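Local coordinates for protein glycosyl hydrolase, BNR repeat (Ralstonia eutropha, PDB 3B7F) that is of unproven function but probably acts as a hydrolase, folded as a seven-bladed beta-propeller carrying BNR repeats, at residues A[268-276]-A[316-327]; A[338-346]-A[355-363]. All coordinates share one frame; numbering follows the deposited sequence.

Contact 1. Residues A[268-276]-A[316-327]. With EDO (1,2-ethanediol), chain M; EDO (1,2-ethanediol), chain N; EDO (1,2-ethanediol), chain H.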
loop_
_atom_site.group_PDB
_atom_site.type_symbol
_atom_site.label_atom_id
_atom_site.label_comp_id
_atom_site.label_asym_id
_atom_site.label_seq_id
_atom_site.Cartn_x
_atom_site.Cartn_y
_atom_site.Cartn_z
ATOM N N ILE A 268 -6.156 -8.317 16.250
ATOM C CA ILE A 268 -7.239 -9.106 15.663
ATOM C C ILE A 268 -6.719 -10.324 14.930
ATOM O O ILE A 268 -7.444 -11.285 14.786
ATOM C CB ILE A 268 -8.169 -8.271 14.725
ATOM C CG1 ILE A 268 -7.397 -7.559 13.583
ATOM C CG2 ILE A 268 -8.996 -7.265 15.584
ATOM C CD1 ILE A 268 -8.271 -6.874 12.518
ATOM N N GLY A 269 -5.455 -10.291 14.500
ATOM C CA GLY A 269 -4.784 -11.452 13.978
ATOM C C GLY A 269 -4.669 -12.676 14.898
ATOM O O GLY A 269 -4.432 -13.768 14.424
ATOM N N ASP A 270 -4.838 -12.503 16.200
ATOM C CA ASP A 270 -4.906 -13.629 17.136
ATOM C C ASP A 270 -6.143 -14.527 16.936
ATOM O O ASP A 270 -6.184 -15.602 17.514
ATOM C CB ASP A 270 -4.819 -13.124 18.592
ATOM C CG ASP A 270 -3.439 -12.580 18.941
ATOM O OD1 ASP A 270 -2.487 -12.896 18.203
ATOM O OD2 ASP A 270 -3.278 -11.865 19.966
ATOM N N ALA A 271 -7.127 -14.099 16.131
ATOM C CA ALA A 271 -8.271 -14.927 15.768
ATOM C C ALA A 271 -7.946 -15.841 14.593
ATOM O O ALA A 271 -8.754 -16.702 14.265
ATOM C CB ALA A 271 -9.490 -14.067 15.451
HETATM N N MSE A 272 -6.793 -15.630 13.943
HETATM C CA MSE A 272 -6.355 -16.464 12.835
HETATM C C MSE A 272 -5.998 -17.867 13.302
HETATM O O MSE A 272 -5.631 -18.050 14.479
HETATM C CB MSE A 272 -5.135 -15.855 12.109
HETATM C CG MSE A 272 -5.438 -14.614 11.255
HETATM SE SE MSE A 272 -6.420 -14.988 9.611
HETATM C CE MSE A 272 -5.033 -15.936 8.595
ATOM N N PRO A 273 -6.113 -18.865 12.394
ATOM C CA PRO A 273 -5.763 -20.212 12.804
ATOM C C PRO A 273 -4.249 -20.292 13.060
ATOM O O PRO A 273 -3.472 -19.611 12.386
ATOM C CB PRO A 273 -6.166 -21.080 11.599
ATOM C CG PRO A 273 -7.051 -20.221 10.751
ATOM C CD PRO A 273 -6.535 -18.837 10.977
ATOM N N ARG A 274 -3.879 -21.085 14.075
ATOM C CA ARG A 274 -2.504 -21.251 14.498
ATOM C C ARG A 274 -1.590 -21.648 13.342
ATOM O O ARG A 274 -0.471 -21.106 13.225
ATOM C CB ARG A 274 -2.387 -22.316 15.580
ATOM C CG ARG A 274 -1.032 -22.332 16.277
ATOM C CD ARG A 274 -0.543 -23.726 16.624
ATOM N NE ARG A 274 -0.284 -24.537 15.435
ATOM C CZ ARG A 274 0.738 -24.367 14.595
ATOM N NH1 ARG A 274 1.667 -23.426 14.789
ATOM N NH2 ARG A 274 0.844 -25.145 13.533
ATOM N N GLU A 275 -2.045 -22.566 12.492
ATOM C CA GLU A 275 -1.159 -23.049 11.399
ATOM C C GLU A 275 -0.977 -22.045 10.270
ATOM O O GLU A 275 -0.054 -22.187 9.517
ATOM C CB GLU A 275 -1.563 -24.427 10.822
ATOM C CG GLU A 275 -2.781 -24.469 9.869
ATOM C CD GLU A 275 -4.112 -24.271 10.549
ATOM O OE1 GLU A 275 -4.177 -23.967 11.786
ATOM O OE2 GLU A 275 -5.114 -24.453 9.827
ATOM N N VAL A 276 -1.864 -21.062 10.163
ATOM C CA VAL A 276 -1.785 -20.022 9.133
ATOM C C VAL A 276 -1.030 -18.788 9.650
ATOM O O VAL A 276 -0.188 -18.247 8.942
ATOM C CB VAL A 276 -3.197 -19.664 8.604
ATOM C CG1 VAL A 276 -3.136 -18.530 7.590
ATOM C CG2 VAL A 276 -3.859 -20.905 7.973
ATOM N N TYR A 316 -7.448 -14.154 3.266
ATOM C CA TYR A 316 -8.365 -14.344 4.400
ATOM C C TYR A 316 -9.174 -13.090 4.499
ATOM O O TYR A 316 -8.637 -12.003 4.360
ATOM C CB TYR A 316 -7.660 -14.676 5.735
ATOM C CG TYR A 316 -7.401 -16.155 5.909
ATOM C CD1 TYR A 316 -6.428 -16.793 5.153
ATOM C CD2 TYR A 316 -8.158 -16.925 6.794
ATOM C CE1 TYR A 316 -6.194 -18.124 5.254
ATOM C CE2 TYR A 316 -7.922 -18.265 6.909
ATOM C CZ TYR A 316 -6.921 -18.859 6.151
ATOM O OH TYR A 316 -6.658 -20.202 6.255
ATOM N N VAL A 317 -10.481 -13.260 4.714
ATOM C CA VAL A 317 -11.394 -12.148 4.929
ATOM C C VAL A 317 -11.918 -12.170 6.370
ATOM O O VAL A 317 -11.976 -13.232 6.998
ATOM C CB VAL A 317 -12.610 -12.214 3.955
ATOM C CG1 VAL A 317 -13.513 -13.381 4.313
ATOM C CG2 VAL A 317 -13.410 -10.893 3.944
ATOM N N THR A 318 -12.238 -10.976 6.886
ATOM C CA THR A 318 -13.006 -10.806 8.123
ATOM C C THR A 318 -14.166 -9.871 7.737
ATOM O O THR A 318 -13.968 -8.975 6.961
ATOM C CB THR A 318 -12.210 -10.241 9.337
ATOM O OG1 THR A 318 -13.085 -10.198 10.478
ATOM C CG2 THR A 318 -11.609 -8.832 9.069
ATOM N N ARG A 319 -15.374 -10.175 8.181
ATOM C CA ARG A 319 -16.542 -9.315 7.991
ATOM C C ARG A 319 -17.086 -8.790 9.323
ATOM O O ARG A 319 -18.156 -8.182 9.365
ATOM C CB ARG A 319 -17.607 -10.086 7.211
ATOM C CG ARG A 319 -17.088 -10.509 5.798
ATOM C CD ARG A 319 -18.237 -10.952 4.896
ATOM N NE ARG A 319 -17.883 -10.916 3.458
ATOM C CZ ARG A 319 -17.352 -11.928 2.775
ATOM N NH1 ARG A 319 -17.102 -13.101 3.336
ATOM N NH2 ARG A 319 -17.071 -11.758 1.502
ATOM N N ASP A 320 -16.316 -8.986 10.397
ATOM C CA ASP A 320 -16.704 -8.618 11.759
ATOM C C ASP A 320 -15.551 -7.931 12.494
ATOM O O ASP A 320 -15.368 -8.137 13.682
ATOM C CB ASP A 320 -17.242 -9.859 12.525
ATOM C CG ASP A 320 -16.253 -11.029 12.561
ATOM O OD1 ASP A 320 -15.028 -10.863 12.321
ATOM O OD2 ASP A 320 -16.708 -12.144 12.851
ATOM N N ALA A 321 -14.793 -7.107 11.766
ATOM C CA ALA A 321 -13.691 -6.292 12.306
ATOM C C ALA A 321 -12.559 -7.068 12.983
ATOM O O ALA A 321 -11.869 -6.521 13.850
ATOM C CB ALA A 321 -14.237 -5.200 13.246
ATOM N N GLY A 322 -12.363 -8.321 12.560
ATOM C CA GLY A 322 -11.281 -9.165 13.052
ATOM C C GLY A 322 -11.605 -10.185 14.126
ATOM O O GLY A 322 -10.710 -10.920 14.560
ATOM N N GLU A 323 -12.878 -10.263 14.522
ATOM C CA GLU A 323 -13.331 -11.222 15.526
ATOM C C GLU A 323 -13.226 -12.648 14.987
ATOM O O GLU A 323 -12.954 -13.584 15.741
ATOM C CB GLU A 323 -14.786 -10.961 15.950
ATOM C CG GLU A 323 -15.159 -11.622 17.291
ATOM C CD GLU A 323 -16.652 -11.788 17.547
ATOM O OE1 GLU A 323 -17.507 -11.379 16.729
ATOM O OE2 GLU A 323 -16.959 -12.365 18.600
ATOM N N SER A 324 -13.469 -12.819 13.682
ATOM C CA SER A 324 -13.365 -14.113 13.008
ATOM C C SER A 324 -12.797 -13.904 11.602
ATOM O O SER A 324 -12.926 -12.831 11.012
ATOM C CB SER A 324 -14.720 -14.840 12.947
ATOM O OG SER A 324 -15.629 -14.169 12.089
ATOM N N TRP A 325 -12.147 -14.938 11.089
ATOM C CA TRP A 325 -11.523 -14.913 9.768
ATOM C C TRP A 325 -11.948 -16.131 8.979
ATOM O O TRP A 325 -12.074 -17.219 9.548
ATOM C CB TRP A 325 -9.987 -14.895 9.888
ATOM C CG TRP A 325 -9.428 -13.657 10.554
ATOM C CD1 TRP A 325 -9.175 -13.470 11.889
ATOM C CD2 TRP A 325 -9.056 -12.447 9.904
ATOM N NE1 TRP A 325 -8.654 -12.224 12.099
ATOM C CE2 TRP A 325 -8.577 -11.567 10.902
ATOM C CE3 TRP A 325 -9.078 -12.015 8.567
ATOM C CZ2 TRP A 325 -8.104 -10.283 10.605
ATOM C CZ3 TRP A 325 -8.621 -10.733 8.274
ATOM C CH2 TRP A 325 -8.151 -9.882 9.291
ATOM N N GLN A 326 -12.161 -15.948 7.679
ATOM C CA GLN A 326 -12.516 -17.056 6.781
ATOM C C GLN A 326 -11.518 -17.140 5.638
ATOM O O GLN A 326 -11.077 -16.110 5.110
ATOM C CB GLN A 326 -13.935 -16.929 6.218
ATOM C CG GLN A 326 -15.058 -17.141 7.284
ATOM C CD GLN A 326 -15.173 -15.992 8.253
ATOM O OE1 GLN A 326 -15.149 -14.805 7.846
ATOM N NE2 GLN A 326 -15.260 -16.319 9.555
ATOM N N ARG A 327 -11.189 -18.373 5.265
ATOM C CA ARG A 327 -10.244 -18.653 4.200
ATOM C C ARG A 327 -10.959 -18.502 2.881
ATOM O O ARG A 327 -12.068 -19.012 2.731
ATOM C CB ARG A 327 -9.733 -20.097 4.317
ATOM C CG ARG A 327 -8.616 -20.477 3.328
ATOM C CD ARG A 327 -8.242 -21.920 3.608
ATOM N NE ARG A 327 -7.182 -22.392 2.735
ATOM C CZ ARG A 327 -5.892 -22.089 2.866
ATOM N NH1 ARG A 327 -5.430 -21.337 3.862
ATOM N NH2 ARG A 327 -5.054 -22.578 1.998
HETATM C C1 EDO M . 3.916 -19.999 10.275
HETATM O O1 EDO M . 3.023 -19.793 9.188
HETATM C C2 EDO M . 3.108 -20.029 11.553
HETATM O O2 EDO M . 2.122 -21.040 11.396
HETATM C C1 EDO N . 2.033 -20.106 5.274
HETATM O O1 EDO N . 1.066 -20.156 4.221
HETATM C C2 EDO N . 1.423 -19.377 6.465
HETATM O O2 EDO N . 0.209 -18.738 6.065
HETATM C C1 EDO H . -20.705 -6.681 3.171
HETATM O O1 EDO H . -20.239 -5.422 3.684
HETATM C C2 EDO H . -19.561 -7.667 2.877
HETATM O O2 EDO H . -18.696 -7.967 4.001
HETATM O O HOH W 1 -11.587 -17.113 13.052
#
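M272, a selenomethionine, lays its selenium over one face of the W325 indole, with M272 SE 3.4 Å from W325 CG, a Met-aromatic contact. T318 CB lies against the opposite face. Bends at chi2 (-72°) and chi3 (-70°) turn the terminal methyl back onto a second ring: M272 CE lies 3.7 Å from the centroid of Y316, close to the ring normal, as a CH-pi contact. R327 CA backs the other face of Y316. The indole is also fixed at its edge. W325 NE1 donates to I268 O at 3.1 Å along a nearly straight N-H...O line (169°), and the acceptor lies in the indole plane. The donor stands above the I268 carbonyl plane, while A271 N, closing the 3-10 segment, reaches the same oxygen from the opposite face. In the indole plane, A271 CB touches W325 CD1 at 3.6 Å. I268 CB packs at 3.6 Å from G322 CA, which has no side chain to intervene. G322 belongs to the sequence TRDAGESW (318-325), an Asp-box of the BNR type: D320 OD1 accepts from S324 N at 2.8 Å, and T318 OG1 accepts from G322 N. Farther along, V276 CG2 meets Y316 OH at 3.4 Å, and R327 NH1 donates to that hydroxyl; R327 also forms a salt bridge with D329. The 268-276 loop, leaving outer strand 264-266 of one blade, thus lies against the hairpin between strands 315-318 and 326-328 of the next, flanked by I255 of strand 254-259 and P297 of strand 293-297.

Contact 2. Residues A[338-346]-A[355-363]; sequences WLTVKRQAM and GVYFGTTGG
Obliquely to the F358 ring comes V341 CG2, 3.7 Å from F358 CD1, the two side chains crossing at about a right angle, while T360 CG2 lies at the ring's edge, in plane. W366 stacked against the ring, W375 in edge-to-face contact and F296 meeting it with planes at about 45° place it in the fold. This is the inner part of a beta-propeller blade, where the loop entering the innermost strand 346-348 folds along the neighbouring strand 356-359. M346 and F358 form an antiparallel non-hydrogen-bonded pair with their CA atoms 4.3 Å apart, and M346 CG meets F358 CB on the same face of the sheet. Beside it G359 N donates to A345 O at 2.8 Å, in the carbonyl plane, and F358 CA makes a CA-H...O contact with that oxygen. The K342-A345 type I turn carries the chain out and back; before it, T361 N bonds T340 O at 3.2 Å. T361 CG2 packs at 3.8 Å from T340 CG2 and also lies beside K342 NZ, which is hydrogen-bonded to H384. Where the turn begins, one water bridges the segments, accepting from K342 N and donating to G359 O at 2.7 Å.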
loop_
_atom_site.group_PDB
_atom_site.type_symbol
_atom_site.label_atom_id
_atom_site.label_comp_id
_atom_site.label_asym_id
_atom_site.label_seq_id
_atom_site.Cartn_x
_atom_site.Cartn_y
_atom_site.Cartn_z
ATOM N N TRP A 338 3.750 -21.594 -4.333
ATOM C CA TRP A 338 4.495 -20.762 -3.395
ATOM C C TRP A 338 4.444 -19.327 -3.855
ATOM O O TRP A 338 5.391 -18.783 -4.432
ATOM C CB TRP A 338 5.920 -21.295 -3.233
ATOM C CG TRP A 338 5.892 -22.730 -2.951
ATOM C CD1 TRP A 338 5.835 -23.735 -3.871
ATOM C CD2 TRP A 338 5.900 -23.351 -1.689
ATOM N NE1 TRP A 338 5.794 -24.928 -3.265
ATOM C CE2 TRP A 338 5.809 -24.730 -1.911
ATOM C CE3 TRP A 338 5.966 -22.878 -0.384
ATOM C CZ2 TRP A 338 5.777 -25.645 -0.877
ATOM C CZ3 TRP A 338 5.946 -23.782 0.644
ATOM C CH2 TRP A 338 5.860 -25.154 0.399
ATOM N N LEU A 339 3.305 -18.721 -3.525
ATOM C CA LEU A 339 2.963 -17.362 -3.896
ATOM C C LEU A 339 3.319 -16.305 -2.857
ATOM O O LEU A 339 3.001 -16.431 -1.675
ATOM C CB LEU A 339 1.461 -17.272 -4.245
ATOM C CG LEU A 339 0.995 -17.702 -5.649
ATOM C CD1 LEU A 339 1.466 -19.016 -6.088
ATOM C CD2 LEU A 339 -0.564 -17.656 -5.723
ATOM N N THR A 340 3.975 -15.250 -3.348
ATOM C CA THR A 340 4.321 -14.081 -2.563
ATOM C C THR A 340 3.471 -12.918 -3.073
ATOM O O THR A 340 3.376 -12.708 -4.268
ATOM C CB THR A 340 5.829 -13.809 -2.660
ATOM O OG1 THR A 340 6.519 -14.974 -2.184
ATOM C CG2 THR A 340 6.242 -12.574 -1.840
ATOM N N VAL A 341 2.819 -12.208 -2.166
ATOM C CA VAL A 341 1.978 -11.036 -2.494
ATOM C C VAL A 341 2.557 -9.889 -1.652
ATOM O O VAL A 341 2.556 -9.957 -0.435
ATOM C CB VAL A 341 0.481 -11.314 -2.241
ATOM C CG1 VAL A 341 -0.429 -10.043 -2.497
ATOM C CG2 VAL A 341 0.041 -12.464 -3.109
ATOM N N LYS A 342 3.124 -8.880 -2.316
ATOM C CA LYS A 342 3.783 -7.757 -1.642
ATOM C C LYS A 342 2.727 -6.746 -1.121
ATOM O O LYS A 342 1.526 -6.880 -1.431
ATOM C CB LYS A 342 4.833 -7.114 -2.563
ATOM C CG LYS A 342 6.158 -7.892 -2.756
ATOM C CD LYS A 342 6.934 -7.271 -3.924
ATOM C CE LYS A 342 8.460 -7.289 -3.787
ATOM N NZ LYS A 342 9.092 -8.586 -3.646
ATOM N N ARG A 343 3.192 -5.770 -0.324
ATOM C CA ARG A 343 2.335 -4.775 0.388
ATOM C C ARG A 343 1.331 -4.025 -0.418
ATOM O O ARG A 343 0.247 -3.764 0.081
ATOM C CB ARG A 343 3.135 -3.599 0.908
ATOM C CG ARG A 343 4.108 -3.843 1.847
ATOM C CD ARG A 343 5.188 -2.780 1.729
ATOM N NE ARG A 343 6.309 -3.493 2.313
ATOM C CZ ARG A 343 6.822 -3.298 3.500
ATOM N NH1 ARG A 343 6.452 -2.309 4.266
ATOM N NH2 ARG A 343 7.789 -4.089 3.889
ATOM N N GLN A 344 1.771 -3.547 -1.588
ATOM C CA GLN A 344 0.943 -2.748 -2.482
ATOM C C GLN A 344 0.300 -3.607 -3.553
ATOM O O GLN A 344 -0.406 -3.083 -4.415
ATOM C CB GLN A 344 1.788 -1.668 -3.155
ATOM C CG GLN A 344 2.362 -0.608 -2.218
ATOM C CD GLN A 344 3.619 0.010 -2.788
ATOM O OE1 GLN A 344 4.581 -0.710 -3.043
ATOM N NE2 GLN A 344 3.621 1.349 -2.996
ATOM N N ALA A 345 0.510 -4.913 -3.497
ATOM C CA ALA A 345 0.012 -5.827 -4.530
ATOM C C ALA A 345 -1.419 -6.399 -4.330
ATOM O O ALA A 345 -1.804 -7.318 -5.055
ATOM C CB ALA A 345 1.056 -6.943 -4.775
HETATM N N MSE A 346 -2.186 -5.900 -3.354
HETATM C CA MSE A 346 -3.627 -6.197 -3.235
HETATM C C MSE A 346 -4.383 -4.895 -3.331
HETATM O O MSE A 346 -3.909 -3.886 -2.831
HETATM C CB MSE A 346 -4.086 -6.810 -1.918
HETATM C CG MSE A 346 -3.788 -8.223 -1.739
HETATM SE SE MSE A 346 -5.077 -9.100 -0.568
HETATM C CE MSE A 346 -4.654 -8.049 0.912
ATOM N N GLY A 355 -15.078 -6.130 -5.538
ATOM C CA GLY A 355 -14.128 -6.988 -6.171
ATOM C C GLY A 355 -12.787 -6.777 -5.505
ATOM O O GLY A 355 -12.510 -5.682 -4.994
ATOM N N VAL A 356 -11.991 -7.847 -5.464
ATOM C CA VAL A 356 -10.687 -7.877 -4.798
ATOM C C VAL A 356 -9.661 -8.481 -5.782
ATOM O O VAL A 356 -9.962 -9.373 -6.586
ATOM C CB VAL A 356 -10.749 -8.669 -3.471
ATOM C CG1 VAL A 356 -9.429 -8.527 -2.691
ATOM C CG2 VAL A 356 -11.924 -8.210 -2.612
ATOM N N TYR A 357 -8.451 -7.970 -5.736
ATOM C CA TYR A 357 -7.448 -8.344 -6.722
ATOM C C TYR A 357 -6.113 -8.460 -6.083
ATOM O O TYR A 357 -5.825 -7.743 -5.145
ATOM C CB TYR A 357 -7.351 -7.215 -7.777
ATOM C CG TYR A 357 -8.688 -6.792 -8.350
ATOM C CD1 TYR A 357 -9.220 -7.432 -9.469
ATOM C CD2 TYR A 357 -9.459 -5.787 -7.740
ATOM C CE1 TYR A 357 -10.486 -7.080 -9.978
ATOM C CE2 TYR A 357 -10.704 -5.451 -8.240
ATOM C CZ TYR A 357 -11.206 -6.086 -9.377
ATOM O OH TYR A 357 -12.451 -5.747 -9.900
ATOM N N PHE A 358 -5.270 -9.351 -6.585
ATOM C CA PHE A 358 -3.885 -9.374 -6.116
ATOM C C PHE A 358 -2.898 -9.787 -7.202
ATOM O O PHE A 358 -3.261 -10.498 -8.137
ATOM C CB PHE A 358 -3.703 -10.185 -4.817
ATOM C CG PHE A 358 -3.906 -11.695 -4.952
ATOM C CD1 PHE A 358 -2.866 -12.528 -5.338
ATOM C CD2 PHE A 358 -5.117 -12.271 -4.608
ATOM C CE1 PHE A 358 -3.033 -13.901 -5.430
ATOM C CE2 PHE A 358 -5.307 -13.661 -4.733
ATOM C CZ PHE A 358 -4.254 -14.465 -5.125
ATOM N N GLY A 359 -1.650 -9.345 -7.037
ATOM C CA GLY A 359 -0.565 -9.622 -7.981
ATOM C C GLY A 359 0.556 -10.298 -7.254
ATOM O O GLY A 359 0.944 -9.870 -6.179
ATOM N N THR A 360 1.121 -11.325 -7.876
ATOM C CA THR A 360 2.169 -12.114 -7.263
ATOM C C THR A 360 3.546 -11.777 -7.858
ATOM O O THR A 360 3.646 -11.211 -8.936
ATOM C CB THR A 360 1.902 -13.609 -7.420
ATOM O OG1 THR A 360 2.104 -13.975 -8.772
ATOM C CG2 THR A 360 0.465 -13.999 -6.978
ATOM N N THR A 361 4.606 -12.134 -7.121
ATOM C CA THR A 361 5.973 -11.936 -7.588
ATOM C C THR A 361 6.254 -12.867 -8.790
ATOM O O THR A 361 7.172 -12.622 -9.546
ATOM C CB THR A 361 6.976 -12.171 -6.475
ATOM O OG1 THR A 361 6.865 -13.530 -6.009
ATOM C CG2 THR A 361 6.752 -11.124 -5.319
ATOM N N GLY A 362 5.466 -13.939 -8.938
ATOM C CA GLY A 362 5.527 -14.835 -10.075
ATOM C C GLY A 362 4.817 -14.304 -11.323
ATOM O O GLY A 362 4.794 -14.994 -12.342
ATOM N N GLY A 363 4.191 -13.118 -11.227
ATOM C CA GLY A 363 3.573 -12.454 -12.355
ATOM C C GLY A 363 2.147 -12.742 -12.720
ATOM O O GLY A 363 1.769 -12.520 -13.860
HETATM O O HOH W 2 4.824 -15.366 -6.243
HETATM O O HOH W 3 3.417 -9.128 -5.248
#

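How the contacts relate
From the N terminus, the chain finishes the blade 234-266 before entering contact 1, which closes a loop of 39 residues running through strands 282-285 and 293-297. After strand 326-328 completes that blade, contact 2 closes a much shorter loop of eight residues that holds the rest of strand 346-348 and the turn into strand 356-359. The two are in series, neither nesting nor crossing. The centre of contact 1 lies about 20 Å from the centre of the chain, and it ties two consecutive blades together near the rim; the centre of contact 2 lies about 11 Å from the centre of the chain, and it joins parts of the following blade, although V341 and M346 also touch strand 282-285.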